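Local coordinates for BH0493 protein (PDB 2QEE) that binds zinc and is probably a metal-dependent hydrolase of the amidohydrolase superfamily, of unknown natural substrate, at residues H28-S33 and H355-V360; P23-H28 and V139-M144; L176-E181 and V224-T229. All coordinates share one frame; numbering follows the deposited sequence. Where two conformers were deposited one is given.

Interaction 1: residues H28-S33 and H355-V360; sequences HTHLFS and HSDARV. With ZN (zinc ion), chain T.
His28, His30 and Asp357 converge on one zinc ion and pin two distant loops together. His28 NE2 lies 2.2 Å from the zinc, His30 NE2 2.3 Å and Asp357 OD1 2.1 Å, with a water as fourth ligand. The Asp357 carboxylate is turned differently against its two neighbours: nearly coplanar with the His30 ring, whose edge meets OD1, but 84° from the plane of His28. CG of His28 stands anti to the backbone N (chi1 175°), and the ring runs alongside the Asp357 side chain. OD2, not bound to the metal, accepts a hydrogen bond from His355 NE2 at 3.2 Å; this donor lies above the carboxylate plane.

Backbone bonds hold the loops in register around the metal. Asp357 N donates to His28 O at 2.9 Å, and His30 N to Ala358 O at 2.7 Å. Two waters lie within hydrogen-bonding reach of both carbonyl oxygens, His30 O and Arg359 O.

Over one face of the His30 ring the guanidinium of Arg359 lies flat, the planes 12° apart, with NH2 above the ring centre. Leu31 adds apolar packing, its CD1 3.9 Å from Ala358 CB.

The His-X-His pair plus a distant aspartate is the metal signature of the amidohydrolase superfamily. Zinc held by two histidines and a carboxylate would probably polarise the water at its fourth position, consistent with a hydrolytic role.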
loop_
_atom_site.group_PDB
_atom_site.type_symbol
_atom_site.label_atom_id
_atom_site.label_comp_id
_atom_site.label_asym_id
_atom_site.label_seq_id
_atom_site.Cartn_x
_atom_site.Cartn_y
_atom_site.Cartn_z
ATOM N N HIS C 28 20.944 -14.276 -1.048
ATOM C CA HIS C 28 20.711 -14.529 0.377
ATOM C C HIS C 28 19.867 -15.789 0.518
ATOM O O HIS C 28 18.690 -15.784 0.104
ATOM C CB HIS C 28 19.960 -13.366 1.069
ATOM C CG HIS C 28 19.622 -13.669 2.497
ATOM N ND1 HIS C 28 20.593 -13.944 3.432
ATOM C CD2 HIS C 28 18.433 -13.809 3.134
ATOM C CE1 HIS C 28 20.023 -14.205 4.596
ATOM N NE2 HIS C 28 18.714 -14.152 4.438
ATOM N N THR C 29 20.455 -16.859 1.080
ATOM C CA THR C 29 19.738 -18.098 1.336
ATOM C C THR C 29 20.185 -18.605 2.703
ATOM O O THR C 29 21.147 -18.104 3.232
ATOM C CB THR C 29 20.034 -19.230 0.316
ATOM O OG1 THR C 29 21.339 -19.820 0.586
ATOM C CG2 THR C 29 20.014 -18.725 -1.159
ATOM N N HIS C 30 19.538 -19.675 3.134
ATOM C CA HIS C 30 19.928 -20.400 4.361
ATOM C C HIS C 30 20.346 -21.802 3.957
ATOM O O HIS C 30 20.066 -22.752 4.659
ATOM C CB HIS C 30 18.740 -20.421 5.293
ATOM C CG HIS C 30 18.525 -19.100 5.932
ATOM N ND1 HIS C 30 19.217 -18.697 7.053
ATOM C CD2 HIS C 30 17.791 -18.039 5.533
ATOM C CE1 HIS C 30 18.879 -17.454 7.348
ATOM N NE2 HIS C 30 18.025 -17.032 6.434
ATOM N N LEU C 31 20.921 -21.939 2.763
ATOM C CA LEU C 31 21.396 -23.244 2.309
ATOM C C LEU C 31 22.926 -23.357 2.606
ATOM O O LEU C 31 23.590 -22.365 2.849
ATOM C CB LEU C 31 21.184 -23.403 0.798
ATOM C CG LEU C 31 19.696 -23.276 0.424
ATOM C CD1 LEU C 31 19.616 -23.383 -1.122
ATOM C CD2 LEU C 31 18.915 -24.385 1.060
ATOM N N PHE C 32 23.458 -24.588 2.565
ATOM C CA PHE C 32 24.921 -24.746 2.739
ATOM C C PHE C 32 25.529 -25.675 1.671
ATOM O O PHE C 32 24.832 -26.528 1.152
ATOM C CB PHE C 32 25.219 -25.362 4.131
ATOM C CG PHE C 32 24.764 -24.503 5.281
ATOM C CD1 PHE C 32 25.588 -23.516 5.799
ATOM C CD2 PHE C 32 23.480 -24.682 5.825
ATOM C CE1 PHE C 32 25.157 -22.689 6.879
ATOM C CE2 PHE C 32 23.022 -23.845 6.904
ATOM C CZ PHE C 32 23.859 -22.856 7.418
ATOM N N SER C 33 26.812 -25.489 1.363
ATOM C CA SER C 33 27.536 -26.409 0.479
ATOM C C SER C 33 27.327 -27.792 1.084
ATOM O O SER C 33 27.373 -27.935 2.294
ATOM C CB SER C 33 29.032 -26.085 0.515
ATOM O OG SER C 33 29.755 -26.743 -0.509
ATOM N N HIS C 355 15.638 -12.561 -4.014
ATOM C CA HIS C 355 16.482 -13.612 -3.449
ATOM C C HIS C 355 15.504 -14.676 -2.961
ATOM O O HIS C 355 14.334 -14.368 -2.782
ATOM C CB HIS C 355 17.359 -13.100 -2.307
ATOM C CG HIS C 355 16.615 -12.637 -1.084
ATOM N ND1 HIS C 355 15.944 -11.430 -1.040
ATOM C CD2 HIS C 355 16.428 -13.212 0.129
ATOM C CE1 HIS C 355 15.384 -11.274 0.149
ATOM N NE2 HIS C 355 15.666 -12.339 0.884
ATOM N N SER C 356 15.975 -15.897 -2.694
ATOM C CA SER C 356 15.043 -16.953 -2.274
ATOM C C SER C 356 14.854 -17.045 -0.777
ATOM O O SER C 356 13.784 -17.481 -0.301
ATOM C CB SER C 356 15.462 -18.332 -2.806
ATOM O OG SER C 356 16.625 -18.817 -2.108
ATOM N N ASP C 357 15.912 -16.726 -0.034
ATOM C CA ASP C 357 15.943 -17.033 1.392
ATOM C C ASP C 357 15.639 -18.544 1.635
ATOM O O ASP C 357 15.036 -18.897 2.643
ATOM C CB ASP C 357 14.855 -16.230 2.078
ATOM C CG ASP C 357 15.352 -15.549 3.204
ATOM O OD1 ASP C 357 16.048 -16.240 3.971
ATOM O OD2 ASP C 357 15.110 -14.334 3.266
ATOM N N ALA C 358 15.982 -19.410 0.673
ATOM C CA ALA C 358 15.643 -20.844 0.784
ATOM C C ALA C 358 16.269 -21.428 2.065
ATOM O O ALA C 358 17.471 -21.229 2.280
ATOM C CB ALA C 358 16.152 -21.641 -0.436
ATOM N N ARG C 359 15.453 -22.108 2.857
ATOM C CA ARG C 359 15.939 -22.944 3.984
ATOM C C ARG C 359 16.077 -24.408 3.642
ATOM O O ARG C 359 16.826 -25.143 4.317
ATOM C CB ARG C 359 15.002 -22.801 5.182
ATOM C CG ARG C 359 15.103 -21.422 5.808
ATOM C CD ARG C 359 14.252 -21.347 7.067
ATOM N NE ARG C 359 14.627 -20.142 7.798
ATOM C CZ ARG C 359 15.512 -20.123 8.788
ATOM N NH1 ARG C 359 16.085 -21.260 9.187
ATOM N NH2 ARG C 359 15.815 -18.971 9.382
ATOM N N VAL C 360 15.346 -24.845 2.630
ATOM C CA VAL C 360 15.334 -26.243 2.201
ATOM C C VAL C 360 15.745 -26.204 0.739
ATOM O O VAL C 360 15.192 -25.412 -0.051
ATOM C CB VAL C 360 13.950 -26.869 2.350
ATOM C CG1 VAL C 360 13.939 -28.303 1.787
ATOM C CG2 VAL C 360 13.489 -26.841 3.845
HETATM ZN ZN ZN T . 17.073 -15.181 5.537
HETATM O O HOH W 1 19.615 -25.859 4.324
HETATM O O HOH W 2 18.091 -24.237 6.573
HETATM O O HOH W 3 16.223 -14.090 6.687
#

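Interaction 2: residues P23-H28 and V139-M144. With ZN (zinc ion), chain T.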
loop_
_atom_site.group_PDB
_atom_site.type_symbol
_atom_site.label_atom_id
_atom_site.label_comp_id
_atom_site.label_asym_id
_atom_site.label_seq_id
_atom_site.Cartn_x
_atom_site.Cartn_y
_atom_site.Cartn_z
ATOM N N PRO C 23 21.361 -17.554 -15.771
ATOM C CA PRO C 23 21.691 -18.216 -14.487
ATOM C C PRO C 23 21.608 -17.202 -13.347
ATOM O O PRO C 23 22.139 -16.076 -13.448
ATOM C CB PRO C 23 23.145 -18.640 -14.670
ATOM C CG PRO C 23 23.392 -18.601 -16.183
ATOM C CD PRO C 23 22.487 -17.564 -16.724
ATOM N N VAL C 24 20.997 -17.635 -12.270
ATOM C CA VAL C 24 20.761 -16.778 -11.135
ATOM C C VAL C 24 21.879 -16.825 -10.095
ATOM O O VAL C 24 22.326 -17.921 -9.715
ATOM C CB VAL C 24 19.474 -17.200 -10.456
ATOM C CG1 VAL C 24 19.231 -16.364 -9.194
ATOM C CG2 VAL C 24 18.274 -17.019 -11.452
ATOM N N THR C 25 22.277 -15.657 -9.623
ATOM C CA THR C 25 22.971 -15.561 -8.327
ATOM C C THR C 25 21.904 -15.305 -7.288
ATOM O O THR C 25 21.161 -14.290 -7.375
ATOM C CB THR C 25 24.034 -14.472 -8.279
ATOM O OG1 THR C 25 25.084 -14.840 -9.201
ATOM C CG2 THR C 25 24.619 -14.332 -6.877
ATOM N N ASP C 26 21.832 -16.179 -6.284
ATOM C CA ASP C 26 20.763 -16.061 -5.262
ATOM C C ASP C 26 21.478 -15.495 -4.055
ATOM O O ASP C 26 22.232 -16.216 -3.360
ATOM C CB ASP C 26 20.172 -17.449 -4.982
ATOM C CG ASP C 26 18.957 -17.421 -4.059
ATOM O OD1 ASP C 26 18.770 -16.359 -3.416
ATOM O OD2 ASP C 26 18.224 -18.427 -4.011
ATOM N N MET C 27 21.306 -14.202 -3.809
ATOM C CA MET C 27 22.286 -13.539 -2.915
ATOM C C MET C 27 21.983 -13.554 -1.432
ATOM O O MET C 27 22.692 -12.892 -0.664
ATOM C CB MET C 27 22.720 -12.136 -3.363
ATOM C CG MET C 27 21.573 -11.144 -3.738
ATOM S SD MET C 27 20.579 -10.755 -2.287
ATOM C CE MET C 27 21.690 -9.722 -1.286
ATOM N N HIS C 28 20.944 -14.276 -1.048
ATOM C CA HIS C 28 20.711 -14.529 0.377
ATOM C C HIS C 28 19.867 -15.789 0.518
ATOM O O HIS C 28 18.690 -15.784 0.104
ATOM C CB HIS C 28 19.960 -13.366 1.069
ATOM C CG HIS C 28 19.622 -13.669 2.497
ATOM N ND1 HIS C 28 20.593 -13.944 3.432
ATOM C CD2 HIS C 28 18.433 -13.809 3.134
ATOM C CE1 HIS C 28 20.023 -14.205 4.596
ATOM N NE2 HIS C 28 18.714 -14.152 4.438
ATOM N N VAL C 139 20.321 -21.952 -11.071
ATOM C CA VAL C 139 21.046 -21.107 -10.136
ATOM C C VAL C 139 22.538 -21.487 -10.184
ATOM O O VAL C 139 22.899 -22.655 -9.948
ATOM C CB VAL C 139 20.525 -21.270 -8.697
ATOM C CG1 VAL C 139 21.457 -20.590 -7.679
ATOM C CG2 VAL C 139 19.089 -20.702 -8.595
ATOM N N SER C 140 23.356 -20.512 -10.528
ATOM C CA SER C 140 24.801 -20.718 -10.715
ATOM C C SER C 140 25.544 -20.480 -9.394
ATOM O O SER C 140 26.657 -21.046 -9.160
ATOM C CB SER C 140 25.317 -19.765 -11.775
ATOM O OG SER C 140 25.230 -18.414 -11.366
ATOM N N ASP C 141 24.990 -19.619 -8.531
ATOM C CA ASP C 141 25.700 -19.192 -7.342
ATOM C C ASP C 141 24.707 -19.014 -6.199
ATOM O O ASP C 141 23.696 -18.318 -6.369
ATOM C CB ASP C 141 26.402 -17.859 -7.582
ATOM C CG ASP C 141 27.546 -18.002 -8.594
ATOM O OD1 ASP C 141 28.695 -18.306 -8.191
ATOM O OD2 ASP C 141 27.310 -17.926 -9.810
ATOM N N VAL C 142 25.048 -19.558 -5.029
ATOM C CA VAL C 142 24.206 -19.470 -3.843
ATOM C C VAL C 142 25.003 -18.748 -2.763
ATOM O O VAL C 142 26.167 -19.144 -2.460
ATOM C CB VAL C 142 23.812 -20.919 -3.359
ATOM C CG1 VAL C 142 23.248 -20.910 -1.930
ATOM C CG2 VAL C 142 22.783 -21.535 -4.318
ATOM N N VAL C 143 24.431 -17.681 -2.189
ATOM C CA VAL C 143 25.059 -17.062 -1.018
ATOM C C VAL C 143 24.431 -17.676 0.211
ATOM O O VAL C 143 23.178 -17.685 0.391
ATOM C CB VAL C 143 24.982 -15.543 -1.013
ATOM C CG1 VAL C 143 25.645 -14.988 0.235
ATOM C CG2 VAL C 143 25.677 -14.938 -2.279
ATOM N N MET C 144 25.306 -18.163 1.100
ATOM C CA MET C 144 24.862 -18.800 2.332
ATOM C C MET C 144 24.619 -17.762 3.415
ATOM O O MET C 144 24.973 -16.562 3.258
ATOM C CB MET C 144 26.008 -19.777 2.798
ATOM C CG MET C 144 26.293 -20.883 1.750
ATOM S SD MET C 144 27.570 -22.050 2.471
ATOM C CE MET C 144 28.986 -21.006 2.333
HETATM ZN ZN ZN T . 17.073 -15.181 5.537
HETATM O O HOH W 4 24.572 -15.851 -11.879
HETATM O O HOH W 5 23.258 -14.760 3.589
HETATM O O HOH W 3 16.223 -14.090 6.687
#
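Val143 lays its isopropyl group against the backbone of Met27, with CG2 3.7 Å from Met27 CA. CG1, anti to the backbone N of Val143 (chi1 180°), reaches the Met27 carbonyl oxygen instead. Phe410 of helix 395-414 packs on both residues.

Behind this contact, strands 24-26 and 141-143 run parallel, their axes 13° apart. Asp26 is gripped through both its backbone N and its backbone O: N donates to Asp141 O at 2.8 Å, and O accepts from Val143 N at 2.9 Å, both bonds close to straight. At the other end the register slips by one residue in a beta bulge, where Val24 O takes Ser140 N at 2.9 Å and, weakly, Asp141 N.

The two faces of the pair differ in character. On one, Val24 CB meets Val139 CG2 at 4.0 Å, with Trp368 of helix 363-388 against both valines, and Asp26 shares this face, its carboxylate bonded to Ser356 and Trp368. On the other, Thr25 OG1 lies over Asp141 CB and is hydrogen-bonded to Trp411 and Ser407. Ser140 OG donates to Asp141 OD2 at 2.6 Å, and one water joins Pro23 O, Thr25 OG1 and Ser140 OG across the bulge.

A His-X-His pair just after the first barrel strand is characteristic of amidohydrolases, and its first histidine is His28; here the neighbouring segment contributes a water-mediated contact. His28 ND1 donates at 2.8 Å to a water that in turn donates to Met144 O. With ND1 donating to this water and NE2 on the zinc ion, the ring is held at two edge nitrogens, which probably limits its rotation. A proton on ND1 leaves NE2 as the nitrogen for the metal.

Interaction 3: residues L176-E181 and V224-T229; sequences LLNEYE and VSLPPT
Leu177 and Val224 form the tight part of this small contact. One methyl, Leu177 CD2, approaches the branch point of the valine at 3.8 Å from Val224 CB and is about as near to both of its methyls. Phe257 of the strand 257-264 packs on both residues.

Next to it, Asn178 reaches from the last turn of helix 174-178 to the strand backbone. CG stands anti to the carbonyl carbon (chi1 -66°), which directs the amide toward the strand. ND2 donates to Ser225 O at 2.9 Å, almost on the extension of the carbonyl bond and within the plane of the amide. OD1 accepts from Arg238, so both ends of the amide are engaged. An alanine here would probably leave Ser225 O without this donor and Arg238 without its acceptor, and weaken the tie between helix and strand.

Beyond the amide the contact thins: buried Leu226 brings only CD2 near, 4.0 Å from Asn178 OD1, the two side chains crossing at about a right angle, while Asn178 and Pro227 are partly exposed. Past Pro227 the segments diverge.

Strand 222-226 lies between the parallel strands 171-172 and 257-264. Strands 171-172 and 222-226, parallel and joined through helices, form a beta-alpha-beta crossover, as in alpha/beta-barrel enzymes, the fold expected of an amidohydrolase.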
loop_
_atom_site.group_PDB
_atom_site.type_symbol
_atom_site.label_atom_id
_atom_site.label_comp_id
_atom_site.label_asym_id
_atom_site.label_seq_id
_atom_site.Cartn_x
_atom_site.Cartn_y
_atom_site.Cartn_z
ATOM N N LEU C 176 26.155 -11.284 17.886
ATOM C CA LEU C 176 27.059 -10.211 18.262
ATOM C C LEU C 176 26.422 -8.832 18.379
ATOM O O LEU C 176 26.630 -8.128 19.351
ATOM C CB LEU C 176 28.269 -10.156 17.339
ATOM C CG LEU C 176 29.247 -9.007 17.558
ATOM C CD1 LEU C 176 30.074 -9.356 18.841
ATOM C CD2 LEU C 176 30.222 -8.833 16.367
ATOM N N LEU C 177 25.673 -8.427 17.364
ATOM C CA LEU C 177 25.101 -7.090 17.418
ATOM C C LEU C 177 23.884 -6.978 18.332
ATOM O O LEU C 177 23.721 -5.943 18.955
ATOM C CB LEU C 177 24.709 -6.612 15.992
ATOM C CG LEU C 177 25.829 -6.054 15.115
ATOM C CD1 LEU C 177 27.034 -6.895 15.191
ATOM C CD2 LEU C 177 25.374 -5.988 13.659
ATOM N N ASN C 178 23.036 -8.014 18.347
ATOM C CA ASN C 178 21.714 -7.967 18.989
ATOM C C ASN C 178 21.721 -8.572 20.385
ATOM O O ASN C 178 20.812 -8.294 21.166
ATOM C CB ASN C 178 20.676 -8.728 18.170
ATOM C CG ASN C 178 20.408 -8.055 16.826
ATOM O OD1 ASN C 178 20.795 -6.897 16.637
ATOM N ND2 ASN C 178 19.833 -8.812 15.879
ATOM N N GLU C 179 22.704 -9.416 20.675
ATOM C CA GLU C 179 22.739 -10.135 21.977
ATOM C C GLU C 179 24.108 -10.037 22.644
ATOM O O GLU C 179 24.575 -11.023 23.271
ATOM C CB GLU C 179 22.352 -11.589 21.758
ATOM C CG GLU C 179 20.897 -11.743 21.375
ATOM C CD GLU C 179 20.584 -13.143 20.984
ATOM O OE1 GLU C 179 19.857 -13.808 21.763
ATOM O OE2 GLU C 179 21.076 -13.584 19.921
ATOM N N TYR C 180 24.735 -8.853 22.531
ATOM C CA TYR C 180 26.130 -8.709 22.988
ATOM C C TYR C 180 26.281 -9.038 24.490
ATOM O O TYR C 180 27.324 -9.571 24.900
ATOM C CB TYR C 180 26.672 -7.326 22.732
ATOM C CG TYR C 180 28.139 -7.165 23.056
ATOM C CD1 TYR C 180 29.120 -7.813 22.288
ATOM C CD2 TYR C 180 28.550 -6.390 24.134
ATOM C CE1 TYR C 180 30.437 -7.669 22.563
ATOM C CE2 TYR C 180 29.912 -6.223 24.420
ATOM C CZ TYR C 180 30.841 -6.898 23.644
ATOM O OH TYR C 180 32.181 -6.743 23.884
ATOM N N GLU C 181 25.255 -8.725 25.286
ATOM C CA GLU C 181 25.385 -8.909 26.742
ATOM C C GLU C 181 25.646 -10.379 27.049
ATOM O O GLU C 181 26.382 -10.694 27.997
ATOM C CB GLU C 181 24.153 -8.377 27.515
ATOM C CG GLU C 181 24.058 -6.839 27.605
ATOM C CD GLU C 181 25.185 -6.185 28.426
ATOM O OE1 GLU C 181 25.784 -6.884 29.288
ATOM O OE2 GLU C 181 25.470 -4.976 28.195
ATOM N N VAL C 224 22.934 -8.607 9.234
ATOM C CA VAL C 224 22.189 -8.659 10.513
ATOM C C VAL C 224 20.716 -8.440 10.201
ATOM O O VAL C 224 20.414 -7.796 9.179
ATOM C CB VAL C 224 22.726 -7.617 11.492
ATOM C CG1 VAL C 224 22.477 -6.143 10.997
ATOM C CG2 VAL C 224 22.113 -7.831 12.899
ATOM N N SER C 225 19.852 -9.054 11.011
ATOM C CA SER C 225 18.420 -8.758 10.987
ATOM C C SER C 225 18.086 -7.907 12.191
ATOM O O SER C 225 18.641 -8.110 13.315
ATOM C CB SER C 225 17.558 -10.018 10.942
ATOM O OG SER C 225 17.646 -10.770 12.141
ATOM N N LEU C 226 17.170 -6.973 11.981
ATOM C CA LEU C 226 16.984 -5.859 12.908
ATOM C C LEU C 226 15.493 -5.576 13.105
ATOM O O LEU C 226 14.679 -5.852 12.210
ATOM C CB LEU C 226 17.664 -4.627 12.361
ATOM C CG LEU C 226 19.161 -4.706 12.115
ATOM C CD1 LEU C 226 19.481 -3.483 11.298
ATOM C CD2 LEU C 226 19.853 -4.630 13.519
ATOM N N PRO C 227 15.120 -5.125 14.304
ATOM C CA PRO C 227 13.708 -4.939 14.698
ATOM C C PRO C 227 13.120 -3.686 14.086
ATOM O O PRO C 227 13.858 -2.828 13.627
ATOM C CB PRO C 227 13.808 -4.768 16.253
ATOM C CG PRO C 227 15.137 -4.155 16.468
ATOM C CD PRO C 227 16.047 -4.873 15.440
ATOM N N PRO C 228 11.778 -3.531 14.142
ATOM C CA PRO C 228 11.127 -2.322 13.629
ATOM C C PRO C 228 11.590 -1.039 14.323
ATOM O O PRO C 228 11.515 0.048 13.730
ATOM C CB PRO C 228 9.632 -2.553 13.970
ATOM C CG PRO C 228 9.534 -4.104 14.060
ATOM C CD PRO C 228 10.836 -4.564 14.634
ATOM N N THR C 229 12.076 -1.193 15.556
ATOM C CA THR C 229 12.564 -0.072 16.354
ATOM C C THR C 229 14.018 0.322 16.041
ATOM O O THR C 229 14.558 1.226 16.669
ATOM C CB THR C 229 12.479 -0.453 17.866
ATOM O OG1 THR C 229 13.069 -1.748 18.069
ATOM C CG2 THR C 229 11.011 -0.526 18.289
#

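Interactions 1 and 2 form one continuous site: their centres are 9 Å apart, they share His28 and the zinc ion, and their segments alternate along the chain. Two probable hydrogen bonds join them, between Ser356 OG and Asp26 OD2 at 2.5 Å and between Thr29 OG1 and Val143 O at 2.8 Å, so the strand pair and the ligand-bearing loops are directly bonded to each other. Interaction 3 is nested within the loop closed by interaction 1 and stands apart, its centre 21 Å from that of interaction 1 and 26 Å from that of interaction 2. Nevertheless, the side chain of Ser225, in the conformer given, lies about 7 Å from the zinc ion between nearest atoms, bringing strand 222-226 close to the metal pocket.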